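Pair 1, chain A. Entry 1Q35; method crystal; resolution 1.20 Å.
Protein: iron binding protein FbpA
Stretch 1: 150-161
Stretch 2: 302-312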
# COMPACT_ATOMS: atom_id res chain seq x y z
N MET A 150 9.53 -9.88 5.42
CA MET A 150 10.71 -10.16 6.22
C MET A 150 10.70 -11.60 6.75
O MET A 150 11.74 -12.24 6.78
CB MET A 150 10.85 -9.13 7.35
CG MET A 150 11.09 -7.72 6.81
SD MET A 150 11.22 -6.44 8.04
CE MET A 150 12.93 -6.68 8.56
N ILE A 151 9.53 -12.13 7.11
CA ILE A 151 9.45 -13.53 7.52
C ILE A 151 9.86 -14.47 6.37
O ILE A 151 10.57 -15.44 6.59
CB ILE A 151 8.05 -13.88 8.05
CG1 ILE A 151 7.80 -13.20 9.39
CG2 ILE A 151 7.88 -15.41 8.17
CD1 ILE A 151 6.37 -13.31 9.88
N GLU A 152 9.42 -14.18 5.16
CA GLU A 152 9.83 -14.99 4.01
C GLU A 152 11.35 -15.02 3.89
O GLU A 152 11.94 -16.07 3.61
CB GLU A 152 9.21 -14.45 2.71
CG GLU A 152 9.40 -15.34 1.49
CD GLU A 152 8.47 -16.54 1.45
OE1 GLU A 152 7.79 -16.85 2.45
OE2 GLU A 152 8.41 -17.19 0.38
N HIS A 153 11.99 -13.88 4.10
CA HIS A 153 13.43 -13.76 3.93
C HIS A 153 14.24 -14.29 5.11
O HIS A 153 15.36 -14.77 4.91
CB HIS A 153 13.83 -12.29 3.71
CG HIS A 153 13.22 -11.66 2.50
ND1 HIS A 153 13.17 -12.29 1.26
CD2 HIS A 153 12.66 -10.45 2.32
CE1 HIS A 153 12.60 -11.48 0.39
NE2 HIS A 153 12.27 -10.36 1.01
N TYR A 154 13.71 -14.19 6.33
CA TYR A 154 14.52 -14.37 7.54
C TYR A 154 13.96 -15.34 8.57
O TYR A 154 14.68 -15.71 9.49
CB TYR A 154 14.71 -13.03 8.25
CG TYR A 154 15.31 -11.95 7.38
CD1 TYR A 154 14.63 -10.76 7.17
CD2 TYR A 154 16.55 -12.11 6.78
CE1 TYR A 154 15.16 -9.76 6.38
CE2 TYR A 154 17.10 -11.11 5.99
CZ TYR A 154 16.40 -9.94 5.80
OH TYR A 154 16.92 -8.94 5.03
N GLY A 155 12.69 -15.71 8.44
CA GLY A 155 12.02 -16.52 9.44
C GLY A 155 11.50 -15.71 10.62
O GLY A 155 11.79 -14.51 10.77
N ILE A 156 10.73 -16.37 11.49
CA ILE A 156 10.03 -15.65 12.55
C ILE A 156 10.91 -15.26 13.73
O ILE A 156 10.59 -14.30 14.42
CB ILE A 156 8.75 -16.38 13.04
CG1 ILE A 156 9.07 -17.69 13.78
CG2 ILE A 156 7.81 -16.60 11.86
CD1 ILE A 156 7.85 -18.27 14.46
N GLU A 157 11.99 -15.99 14.00
CA GLU A 157 12.86 -15.62 15.12
C GLU A 157 13.58 -14.30 14.84
O GLU A 157 13.57 -13.39 15.67
CB GLU A 157 13.87 -16.73 15.43
CG GLU A 157 13.25 -17.95 16.08
CD GLU A 157 14.25 -19.05 16.40
OE1 GLU A 157 15.43 -18.95 15.97
OE2 GLU A 157 13.86 -20.02 17.08
N LYS A 158 14.21 -14.21 13.68
CA LYS A 158 14.93 -12.99 13.28
C LYS A 158 13.96 -11.84 13.07
O LYS A 158 14.28 -10.70 13.41
CB LYS A 158 15.74 -13.25 12.01
CG LYS A 158 16.64 -12.10 11.55
CD LYS A 158 17.48 -12.47 10.32
CE LYS A 158 18.76 -13.23 10.66
NZ LYS A 158 19.19 -14.11 9.53
N THR A 159 12.79 -12.10 12.51
CA THR A 159 11.81 -11.02 12.32
C THR A 159 11.31 -10.51 13.67
O THR A 159 11.15 -9.30 13.85
CB THR A 159 10.66 -11.46 11.40
OG1 THR A 159 11.18 -11.82 10.12
CG2 THR A 159 9.72 -10.29 11.13
N LYS A 160 11.07 -11.40 14.63
CA LYS A 160 10.66 -10.98 15.96
C LYS A 160 11.74 -10.14 16.63
O LYS A 160 11.43 -9.12 17.26
CB LYS A 160 10.29 -12.17 16.85
CG LYS A 160 9.67 -11.73 18.18
CD LYS A 160 9.17 -12.91 18.99
CE LYS A 160 8.57 -12.45 20.30
NZ LYS A 160 8.00 -13.60 21.06
N ALA A 161 13.00 -10.55 16.51
CA ALA A 161 14.10 -9.79 17.08
C ALA A 161 14.16 -8.39 16.46
O ALA A 161 14.38 -7.41 17.17
CB ALA A 161 15.42 -10.51 16.91
N GLU A 302 -0.41 -13.68 8.51
CA GLU A 302 -0.90 -14.20 9.79
C GLU A 302 0.24 -14.34 10.79
O GLU A 302 0.12 -13.94 11.95
CB GLU A 302 -1.60 -15.54 9.56
CG GLU A 302 -2.08 -16.26 10.81
CD GLU A 302 -2.86 -17.52 10.47
OE1 GLU A 302 -4.05 -17.60 10.83
OE2 GLU A 302 -2.27 -18.43 9.84
N ALA A 303 1.36 -14.91 10.35
CA ALA A 303 2.52 -15.08 11.20
C ALA A 303 3.09 -13.73 11.65
O ALA A 303 3.50 -13.58 12.80
CB ALA A 303 3.59 -15.89 10.49
N ALA A 304 3.10 -12.75 10.75
CA ALA A 304 3.61 -11.42 11.07
C ALA A 304 2.72 -10.73 12.10
O ALA A 304 3.23 -10.11 13.03
CB ALA A 304 3.70 -10.58 9.81
N LEU A 305 1.41 -10.84 11.94
CA LEU A 305 0.49 -10.23 12.90
C LEU A 305 0.68 -10.84 14.28
O LEU A 305 0.63 -10.14 15.29
CB LEU A 305 -0.95 -10.37 12.42
CG LEU A 305 -2.00 -9.61 13.23
CD1 LEU A 305 -1.77 -8.11 13.14
CD2 LEU A 305 -3.39 -9.97 12.75
N LYS A 306 0.92 -12.14 14.33
CA LYS A 306 1.19 -12.84 15.58
C LYS A 306 2.43 -12.28 16.26
O LYS A 306 2.44 -12.08 17.47
CB LYS A 306 1.34 -14.34 15.31
CG LYS A 306 1.47 -15.22 16.52
CD LYS A 306 1.46 -16.69 16.11
CE LYS A 306 1.55 -17.63 17.29
NZ LYS A 306 0.31 -17.65 18.12
N LEU A 307 3.49 -12.02 15.50
CA LEU A 307 4.71 -11.46 16.08
C LEU A 307 4.47 -10.06 16.64
O LEU A 307 4.97 -9.73 17.71
CB LEU A 307 5.84 -11.39 15.06
CG LEU A 307 6.34 -12.73 14.54
CD1 LEU A 307 7.52 -12.51 13.60
CD2 LEU A 307 6.73 -13.67 15.66
N VAL A 308 3.71 -9.25 15.91
CA VAL A 308 3.40 -7.89 16.36
C VAL A 308 2.67 -7.94 17.70
O VAL A 308 2.95 -7.16 18.61
CB VAL A 308 2.58 -7.13 15.30
CG1 VAL A 308 2.04 -5.81 15.85
CG2 VAL A 308 3.43 -6.86 14.06
N ASP A 309 1.74 -8.89 17.83
CA ASP A 309 1.02 -9.10 19.08
C ASP A 309 1.95 -9.57 20.19
O ASP A 309 1.86 -9.07 21.32
CB ASP A 309 -0.12 -10.10 18.88
CG ASP A 309 -0.90 -10.34 20.15
OD1 ASP A 309 -1.48 -9.37 20.68
OD2 ASP A 309 -0.98 -11.46 20.69
N GLU A 310 2.84 -10.52 19.90
CA GLU A 310 3.74 -11.06 20.92
C GLU A 310 4.65 -9.98 21.50
O GLU A 310 4.88 -9.94 22.70
CB GLU A 310 4.59 -12.19 20.34
CG GLU A 310 3.82 -13.48 20.10
CD GLU A 310 4.64 -14.53 19.39
OE1 GLU A 310 4.03 -15.51 18.91
OE2 GLU A 310 5.88 -14.40 19.31
N VAL A 311 5.17 -9.10 20.65
CA VAL A 311 6.07 -8.05 21.12
C VAL A 311 5.31 -6.85 21.70
O VAL A 311 5.93 -5.94 22.25
CB VAL A 311 7.07 -7.58 20.02
CG1 VAL A 311 7.81 -8.77 19.42
CG2 VAL A 311 6.38 -6.76 18.94
N LYS A 312 3.99 -6.86 21.58
CA LYS A 312 3.13 -5.76 22.04
C LYS A 312 3.68 -4.45 21.49
O LYS A 312 3.99 -3.51 22.23
CB LYS A 312 3.01 -5.76 23.57
CG LYS A 312 2.31 -7.00 24.14
CD LYS A 312 0.83 -7.04 23.75
CE LYS A 312 0.10 -8.21 24.41
NZ LYS A 312 0.19 -9.46 23.62
O HOH W 1 7.33 -12.21 23.37

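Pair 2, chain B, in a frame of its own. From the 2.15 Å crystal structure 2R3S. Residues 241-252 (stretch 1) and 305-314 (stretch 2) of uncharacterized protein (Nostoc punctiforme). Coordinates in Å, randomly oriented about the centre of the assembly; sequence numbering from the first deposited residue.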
# COMPACT_ATOMS: atom_id res chain seq x y z
N PHE B 241 -15.27 7.25 18.65
CA PHE B 241 -16.56 7.66 18.09
C PHE B 241 -16.53 9.02 17.45
O PHE B 241 -17.02 9.20 16.35
CB PHE B 241 -17.64 7.68 19.17
CG PHE B 241 -19.07 7.67 18.61
CD1 PHE B 241 -19.45 6.76 17.63
CD2 PHE B 241 -20.02 8.55 19.09
CE1 PHE B 241 -20.74 6.74 17.13
CE2 PHE B 241 -21.33 8.53 18.58
CZ PHE B 241 -21.67 7.63 17.60
N LEU B 242 -15.97 10.01 18.13
CA LEU B 242 -16.21 11.40 17.72
C LEU B 242 -15.59 11.74 16.38
O LEU B 242 -16.14 12.55 15.66
CB LEU B 242 -15.73 12.39 18.79
CG LEU B 242 -16.57 12.52 20.07
CD1 LEU B 242 -15.93 13.63 20.90
CD2 LEU B 242 -18.07 12.81 19.79
N HIS B 243 -14.46 11.11 16.04
CA HIS B 243 -13.78 11.35 14.75
C HIS B 243 -14.59 11.14 13.47
O HIS B 243 -14.20 11.64 12.41
CB HIS B 243 -12.46 10.55 14.66
CG HIS B 243 -12.58 9.06 14.87
ND1 HIS B 243 -11.78 8.39 15.78
CD2 HIS B 243 -13.33 8.11 14.25
CE1 HIS B 243 -12.04 7.10 15.72
NE2 HIS B 243 -12.98 6.90 14.80
N HIS B 244 -15.69 10.39 13.55
CA HIS B 244 -16.60 10.16 12.40
C HIS B 244 -17.48 11.34 11.99
O HIS B 244 -18.01 11.36 10.88
CB HIS B 244 -17.53 9.00 12.73
CG HIS B 244 -16.81 7.70 12.93
ND1 HIS B 244 -16.70 7.10 14.16
CD2 HIS B 244 -16.13 6.91 12.06
CE1 HIS B 244 -16.00 5.98 14.03
NE2 HIS B 244 -15.63 5.85 12.77
N PHE B 245 -17.66 12.33 12.86
CA PHE B 245 -18.70 13.35 12.63
C PHE B 245 -18.11 14.75 12.49
O PHE B 245 -17.03 14.99 13.01
CB PHE B 245 -19.70 13.27 13.78
CG PHE B 245 -20.16 11.87 14.07
CD1 PHE B 245 -21.06 11.23 13.25
CD2 PHE B 245 -19.65 11.17 15.15
CE1 PHE B 245 -21.48 9.93 13.52
CE2 PHE B 245 -20.04 9.88 15.42
CZ PHE B 245 -20.97 9.25 14.60
N ASP B 246 -18.81 15.66 11.81
CA ASP B 246 -18.44 17.08 11.86
C ASP B 246 -18.56 17.64 13.27
O ASP B 246 -19.10 17.00 14.17
CB ASP B 246 -19.15 17.97 10.81
CG ASP B 246 -20.67 17.94 10.90
OD1 ASP B 246 -21.22 17.92 12.01
OD2 ASP B 246 -21.31 17.94 9.84
N VAL B 247 -17.99 18.83 13.45
CA VAL B 247 -17.94 19.51 14.75
C VAL B 247 -19.32 19.82 15.38
O VAL B 247 -19.49 19.74 16.60
CB VAL B 247 -17.11 20.83 14.62
CG1 VAL B 247 -17.31 21.72 15.86
CG2 VAL B 247 -15.62 20.51 14.39
N ALA B 248 -20.28 20.23 14.53
CA ALA B 248 -21.63 20.57 14.97
C ALA B 248 -22.30 19.31 15.55
O ALA B 248 -22.88 19.33 16.64
CB ALA B 248 -22.41 21.10 13.79
N THR B 249 -22.18 18.21 14.82
CA THR B 249 -22.69 16.91 15.25
C THR B 249 -22.05 16.42 16.52
O THR B 249 -22.75 15.91 17.38
CB THR B 249 -22.52 15.88 14.15
OG1 THR B 249 -23.14 16.41 12.97
CG2 THR B 249 -23.14 14.52 14.54
N CYS B 250 -20.73 16.58 16.67
CA CYS B 250 -20.06 16.21 17.95
C CYS B 250 -20.59 17.07 19.09
O CYS B 250 -20.74 16.61 20.21
CB CYS B 250 -18.53 16.40 17.88
SG CYS B 250 -17.68 15.25 16.74
N GLU B 251 -20.85 18.34 18.78
CA GLU B 251 -21.36 19.30 19.77
C GLU B 251 -22.80 18.93 20.18
O GLU B 251 -23.09 18.88 21.36
CB GLU B 251 -21.21 20.74 19.25
CG GLU B 251 -19.74 21.21 19.32
CD GLU B 251 -19.48 22.63 18.83
OE1 GLU B 251 -20.37 23.23 18.19
OE2 GLU B 251 -18.36 23.13 19.09
N GLN B 252 -23.64 18.64 19.20
CA GLN B 252 -24.97 18.07 19.44
C GLN B 252 -24.88 16.89 20.41
O GLN B 252 -25.60 16.84 21.41
CB GLN B 252 -25.61 17.62 18.12
CG GLN B 252 -27.10 17.19 18.23
CD GLN B 252 -27.62 16.54 16.94
OE1 GLN B 252 -28.14 15.43 16.97
NE2 GLN B 252 -27.46 17.23 15.81
N GLU B 305 -9.08 21.48 19.12
CA GLU B 305 -10.39 21.37 18.47
C GLU B 305 -11.41 20.73 19.39
O GLU B 305 -12.55 21.19 19.46
CB GLU B 305 -10.30 20.60 17.17
CG GLU B 305 -9.78 21.42 16.02
CD GLU B 305 -9.50 20.60 14.77
OE1 GLU B 305 -9.01 19.46 14.89
OE2 GLU B 305 -9.75 21.08 13.67
N TYR B 306 -11.01 19.69 20.11
CA TYR B 306 -11.90 19.01 21.05
C TYR B 306 -12.21 19.84 22.30
O TYR B 306 -13.31 19.79 22.82
CB TYR B 306 -11.30 17.67 21.50
CG TYR B 306 -11.49 16.50 20.54
CD1 TYR B 306 -12.70 16.29 19.90
CD2 TYR B 306 -10.47 15.57 20.33
CE1 TYR B 306 -12.89 15.23 19.05
CE2 TYR B 306 -10.66 14.49 19.46
CZ TYR B 306 -11.88 14.33 18.84
OH TYR B 306 -12.10 13.29 17.99
N GLU B 307 -11.21 20.55 22.81
CA GLU B 307 -11.36 21.48 23.93
C GLU B 307 -12.44 22.50 23.61
O GLU B 307 -13.30 22.80 24.45
CB GLU B 307 -10.02 22.17 24.21
CG GLU B 307 -9.98 23.15 25.37
CD GLU B 307 -8.56 23.60 25.67
OE1 GLU B 307 -7.85 24.04 24.72
OE2 GLU B 307 -8.15 23.50 26.85
N SER B 308 -12.42 23.00 22.38
CA SER B 308 -13.44 23.94 21.92
C SER B 308 -14.85 23.34 21.78
O SER B 308 -15.84 24.06 21.89
CB SER B 308 -13.01 24.54 20.59
OG SER B 308 -14.07 25.23 19.99
N MSE B 309 -14.95 22.05 21.48
CA MSE B 309 -16.24 21.40 21.36
C MSE B 309 -16.85 21.21 22.73
O MSE B 309 -18.03 21.47 22.94
CB MSE B 309 -16.10 20.05 20.66
CG MSE B 309 -15.73 20.18 19.21
SE MSE B 309 -15.60 18.43 18.35
CE MSE B 309 -13.80 18.62 17.53
N PHE B 310 -16.03 20.76 23.67
CA PHE B 310 -16.49 20.62 25.04
C PHE B 310 -16.86 21.97 25.65
O PHE B 310 -17.90 22.08 26.31
CB PHE B 310 -15.45 19.90 25.87
CG PHE B 310 -15.51 18.41 25.76
CD1 PHE B 310 -16.53 17.70 26.36
CD2 PHE B 310 -14.53 17.71 25.05
CE1 PHE B 310 -16.59 16.32 26.28
CE2 PHE B 310 -14.57 16.32 24.96
CZ PHE B 310 -15.62 15.62 25.57
N SER B 311 -16.02 22.97 25.45
CA SER B 311 -16.31 24.34 25.89
C SER B 311 -17.65 24.81 25.35
O SER B 311 -18.47 25.24 26.13
CB SER B 311 -15.21 25.32 25.46
OG SER B 311 -15.63 26.67 25.66
N ASN B 312 -17.87 24.69 24.05
CA ASN B 312 -19.16 25.05 23.41
C ASN B 312 -20.38 24.20 23.76
O ASN B 312 -21.53 24.60 23.45
CB ASN B 312 -19.05 24.98 21.88
CG ASN B 312 -18.15 26.05 21.28
OD1 ASN B 312 -17.75 27.01 21.96
ND2 ASN B 312 -17.83 25.90 19.99
N ALA B 313 -20.15 23.01 24.31
CA ALA B 313 -21.24 22.12 24.70
C ALA B 313 -21.61 22.35 26.15
O ALA B 313 -22.53 21.72 26.65
CB ALA B 313 -20.84 20.64 24.49
N GLY B 314 -20.86 23.21 26.84
CA GLY B 314 -21.17 23.59 28.20
C GLY B 314 -20.32 23.00 29.30
O GLY B 314 -20.64 23.15 30.47
O HOH W 2 -15.85 24.02 17.97

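Two helices that meet at a moderate angle present one another with a fixed set of facing positions, and very different side chains can fill them. Pairs 1 and 2 superpose with an RMSD of 0.8 Å over 14 central residues. In both, the helices run in broadly the same direction, at 33° in pair 1 and 47° in pair 2, with axes approaching to 10.1 and 9.4 Å. The buried areas are similar too, 379 and 397 Å², and in each the second helix ends in a Schellman motif, with K312(A) matching G314(B).

The central position of the second helix is L307(A) in pair 1 and M309(B), a selenomethionine, in pair 2. L307(A) is a knob in a hole formed by I151(A), I156(A), T159(A) and K160(A); its CD1 lies 4.0 Å from CD1 of I151(A) and 4.1 Å from CB of I156(A). The longer, unbranched M309(B) meets the residues that match three of these walls: its CG is 4.0 Å from CG1 of V247(B), the counterpart of I156(A), its SE is 3.6 Å from CB of C250(B), the counterpart of T159(A), and its CG is 4.0 Å from OE2 of E251(B), the counterpart of K160(A).

One turn back along the second helix, the bulk is shared out differently. In pair 1 the second helix offers small residues, and I151(A) reaches across, its CD1 3.8 Å from CB of both A303(A) and A304(A). In pair 2 the position of A304(A) is taken by Y306(B), whose CA-to-CB bond points sideways but whose ring end comes nearer to the first stretch, with CE1 3.9 Å from CD1 of L242(B). That leucine lies at the position of M150(A), which makes no contact across pair 1. I151(A) itself has no counterpart in pair 2.

The polar edge shows an exchange of roles. K160(A) and E251(B) coincide to 0.2 Å at CA, and E310(A) matches N312(B). In pair 1 the extended lysine, t at all four chi angles, donates from NZ to OE2 of E310(A) at 2.9 Å in a salt bridge, while its CG packs 3.7 Å from CG1 of V311(A). In pair 2 the acid is on the first helix instead: ND2 of N312(B) donates to OE2 of E251(B) at 3.0 Å, a hydrogen bond without a charged pair. A water joins each edge, accepting from NZ of K160(A) at 2.8 Å in pair 1 and donating to OE2 of E251(B) at 2.9 Å in pair 2.

The start of the shared helical segment also differs. G155(A) accepts through its O from OG1 of T159(A) at 2.8 Å, whereas its counterpart D246(B) caps the helix, with OD1 accepting from N of T249(B) at 3.0 Å.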